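Local coordinates for protein L-cysteine S-thiosulfotransferase subunit SoxA (Paracoccus denitrificans, PDB 2C1D) that is the diheme subunit of the SoxAX cytochrome complex, which catalyses heterodisulfide formation between a SoxY cysteine and thiosulfate in sulfur oxidation, at residues Thr34-Trp39 against Leu197-Ile202. Numbering follows the deposited sequence.
With HEC (heme c), chain J.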
loop_
_atom_site.group_PDB
_atom_site.type_symbol
_atom_site.label_atom_id
_atom_site.label_comp_id
_atom_site.label_asym_id
_atom_site.label_seq_id
_atom_site.Cartn_x
_atom_site.Cartn_y
_atom_site.Cartn_z
ATOM N N THR A 34 -17.184 -7.387 5.425
ATOM C CA THR A 34 -17.518 -6.524 4.309
ATOM C C THR A 34 -16.247 -5.984 3.627
ATOM O O THR A 34 -15.291 -5.613 4.310
ATOM C CB THR A 34 -18.330 -5.354 4.840
ATOM O OG1 THR A 34 -19.483 -5.847 5.555
ATOM C CG2 THR A 34 -18.903 -4.530 3.709
ATOM N N ILE A 35 -16.246 -5.964 2.294
ATOM C CA ILE A 35 -15.207 -5.248 1.553
ATOM C C ILE A 35 -15.689 -3.874 1.141
ATOM O O ILE A 35 -16.885 -3.683 0.900
ATOM C CB ILE A 35 -14.703 -6.042 0.342
ATOM C CG1 ILE A 35 -15.850 -6.472 -0.576
ATOM C CG2 ILE A 35 -13.858 -7.229 0.824
ATOM C CD1 ILE A 35 -15.370 -6.987 -1.916
ATOM N N TYR A 36 -14.736 -2.937 1.074
ATOM C CA TYR A 36 -14.996 -1.526 0.871
ATOM C C TYR A 36 -13.996 -0.965 -0.126
ATOM O O TYR A 36 -12.814 -1.303 -0.098
ATOM C CB TYR A 36 -14.787 -0.714 2.161
ATOM C CG TYR A 36 -15.733 -1.027 3.317
ATOM C CD1 TYR A 36 -15.384 -1.966 4.281
ATOM C CD2 TYR A 36 -16.942 -0.363 3.456
ATOM C CE1 TYR A 36 -16.259 -2.269 5.365
ATOM C CE2 TYR A 36 -17.814 -0.646 4.535
ATOM C CZ TYR A 36 -17.466 -1.600 5.473
ATOM O OH TYR A 36 -18.311 -1.879 6.528
ATOM N N SER A 37 -14.465 -0.066 -0.960
ATOM C CA SER A 37 -13.574 0.806 -1.705
ATOM C C SER A 37 -12.830 1.702 -0.730
ATOM O O SER A 37 -13.368 2.063 0.326
ATOM C CB SER A 37 -14.400 1.692 -2.629
ATOM O OG SER A 37 -13.661 2.783 -3.117
ATOM N N GLY A 38 -11.609 2.067 -1.105
ATOM C CA GLY A 38 -10.842 3.107 -0.438
ATOM C C GLY A 38 -11.507 4.466 -0.331
ATOM O O GLY A 38 -11.157 5.253 0.540
ATOM N N TRP A 39 -12.475 4.744 -1.211
ATOM C CA TRP A 39 -13.300 5.941 -1.131
ATOM C C TRP A 39 -13.941 6.130 0.252
ATOM O O TRP A 39 -14.015 7.261 0.760
ATOM C CB TRP A 39 -14.379 5.861 -2.203
ATOM C CG TRP A 39 -15.254 7.041 -2.374
ATOM C CD1 TRP A 39 -15.004 8.167 -3.119
ATOM C CD2 TRP A 39 -16.576 7.194 -1.855
ATOM N NE1 TRP A 39 -16.090 9.009 -3.081
ATOM C CE2 TRP A 39 -17.072 8.436 -2.321
ATOM C CE3 TRP A 39 -17.399 6.405 -1.066
ATOM C CZ2 TRP A 39 -18.350 8.923 -1.979
ATOM C CZ3 TRP A 39 -18.693 6.889 -0.731
ATOM C CH2 TRP A 39 -19.140 8.136 -1.201
ATOM N N LEU A 197 -6.281 3.971 7.234
ATOM C CA LEU A 197 -5.997 2.778 6.490
ATOM C C LEU A 197 -7.254 2.191 5.859
ATOM O O LEU A 197 -8.261 1.951 6.539
ATOM C CB LEU A 197 -5.335 1.716 7.372
ATOM C CG LEU A 197 -3.820 1.827 7.477
ATOM C CD1 LEU A 197 -3.301 1.012 8.666
ATOM C CD2 LEU A 197 -3.114 1.428 6.172
ATOM N N SER A 198 -7.160 1.920 4.562
ATOM C CA SER A 198 -8.221 1.215 3.817
ATOM C C SER A 198 -7.900 -0.271 3.722
ATOM O O SER A 198 -6.959 -0.755 4.368
ATOM C CB SER A 198 -8.368 1.844 2.429
ATOM O OG SER A 198 -7.317 1.477 1.590
ATOM N N GLN A 199 -8.679 -1.018 2.948
ATOM C CA GLN A 199 -8.371 -2.415 2.709
ATOM C C GLN A 199 -7.372 -2.582 1.562
ATOM O O GLN A 199 -7.137 -3.698 1.127
ATOM C CB GLN A 199 -9.628 -3.232 2.429
ATOM C CG GLN A 199 -10.515 -3.381 3.623
ATOM C CD GLN A 199 -11.862 -3.978 3.282
ATOM O OE1 GLN A 199 -12.206 -4.099 2.101
ATOM N NE2 GLN A 199 -12.622 -4.411 4.323
ATOM N N GLY A 200 -6.820 -1.472 1.083
ATOM C CA GLY A 200 -5.828 -1.486 0.020
ATOM C C GLY A 200 -6.355 -2.153 -1.228
ATOM O O GLY A 200 -5.673 -3.001 -1.804
ATOM N N GLN A 201 -7.560 -1.774 -1.626
ATOM C CA GLN A 201 -8.187 -2.299 -2.827
ATOM C C GLN A 201 -7.709 -1.512 -4.052
ATOM O O GLN A 201 -7.322 -0.348 -3.932
ATOM C CB GLN A 201 -9.717 -2.257 -2.709
ATOM C CG GLN A 201 -10.333 -2.928 -1.427
ATOM C CD GLN A 201 -10.483 -4.438 -1.531
ATOM O OE1 GLN A 201 -9.896 -5.048 -2.421
ATOM N NE2 GLN A 201 -11.274 -5.055 -0.613
ATOM N N ILE A 202 -7.767 -2.156 -5.212
ATOM C CA ILE A 202 -7.381 -1.550 -6.488
ATOM C C ILE A 202 -8.536 -1.446 -7.478
ATOM O O ILE A 202 -8.316 -1.147 -8.640
ATOM C CB ILE A 202 -6.149 -2.264 -7.151
ATOM C CG1 ILE A 202 -6.438 -3.710 -7.541
ATOM C CG2 ILE A 202 -4.950 -2.227 -6.222
ATOM C CD1 ILE A 202 -5.315 -4.326 -8.350
HETATM FE FE HEC J . -0.677 -0.028 1.255
HETATM C CHA HEC J . -2.602 2.611 0.250
HETATM C CHB HEC J . -1.747 -1.766 -1.546
HETATM C CHC HEC J . 1.322 -2.608 2.115
HETATM C CHD HEC J . -0.034 1.473 4.233
HETATM N NA HEC J . -1.962 0.364 -0.361
HETATM C C1A HEC J . -2.649 1.525 -0.566
HETATM C C2A HEC J . -3.428 1.382 -1.766
HETATM C C3A HEC J . -3.176 0.152 -2.263
HETATM C C4A HEC J . -2.255 -0.507 -1.380
HETATM C CMA HEC J . -3.738 -0.482 -3.534
HETATM C CAA HEC J . -4.373 2.448 -2.373
HETATM C CBA HEC J . -5.823 2.105 -1.985
HETATM C CGA HEC J . -6.810 3.080 -2.617
HETATM O O1A HEC J . -8.027 2.913 -2.378
HETATM O O2A HEC J . -6.388 4.041 -3.342
HETATM N NB HEC J . -0.295 -1.804 0.457
HETATM C C1B HEC J . -0.787 -2.331 -0.727
HETATM C C2B HEC J . -0.091 -3.549 -1.006
HETATM C C3B HEC J . 0.740 -3.795 0.002
HETATM C C4B HEC J . 0.650 -2.691 0.917
HETATM C CMB HEC J . -0.375 -4.450 -2.210
HETATM C CAB HEC J . 1.691 -5.004 0.130
HETATM C CBB HEC J . 2.577 -5.046 -0.911
HETATM N NC HEC J . 0.443 -0.491 2.902
HETATM C C1C HEC J . 1.175 -1.626 3.060
HETATM C C2C HEC J . 1.861 -1.571 4.337
HETATM C C3C HEC J . 1.482 -0.429 4.944
HETATM C C4C HEC J . 0.574 0.248 4.027
HETATM C CMC HEC J . 2.800 -2.702 4.812
HETATM C CAC HEC J . 1.832 0.205 6.333
HETATM C CBC HEC J . 3.055 0.215 6.881
HETATM N ND HEC J . -1.205 1.720 2.083
HETATM C C1D HEC J . -0.812 2.156 3.351
HETATM C C2D HEC J . -1.353 3.477 3.602
HETATM C C3D HEC J . -2.135 3.826 2.358
HETATM C C4D HEC J . -1.991 2.687 1.480
HETATM C CMD HEC J . -1.184 4.360 4.852
HETATM C CAD HEC J . -2.967 5.104 2.092
HETATM C CBD HEC J . -4.298 4.968 2.856
HETATM C CGD HEC J . -5.219 3.926 2.255
HETATM O O1D HEC J . -5.217 2.741 2.655
HETATM O O2D HEC J . -5.998 4.244 1.354
HETATM O O HOH W 1 -10.520 -0.244 0.873
#
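The side-chain amide of Gln199 bonds Thr34 O and Tyr36 N, which flank Ile35, the residue paired with Thr22 of strand 16-22; it donates one hydrogen bond to the backbone and accepts one from it. Gln199 NE2 lies 2.9 Å from Thr34 O, within the planes of both amide and carbonyl, and the bond is nearly straight (165°). Gln199 OE1 accepts from Tyr36 N at 3.0 Å. That N-H comes from above the carbonyl plane, 44° out of it; Gln201 NE2 donates to Gln199 OE1 from the opposite face at 3.0 Å. Three bonds thus fix both ends of the amide and its rotation. Extended beyond CG, the chain carries Gln199 NE2 to the edge of the Tyr36 ring, 3.7 Å from Tyr36 CD1. Gln201 instead bends at chi2 (-82°), turning CD toward the Gln199 amide; Gln201 CG lies 3.2 Å from Tyr36 O. A water links Tyr36 O, to which it donates, with Gln199 N. Ser198 donates through both N and OG to heme propionate oxygen O1D, and its OG closes an ST turn by accepting from Gly200 N. Ser198 O is hydrogen-bonded to His184 ND1; His184 and the persulfide-bearing active-site Cys225 are the axial ligands of heme 2, so the loop holds propionate and histidine together. The contact joins the antiparallel sheet, edged by strand 35-36, to the loop between strands 195-196 and 207-209, whose Ile202 packs on helix 239-251.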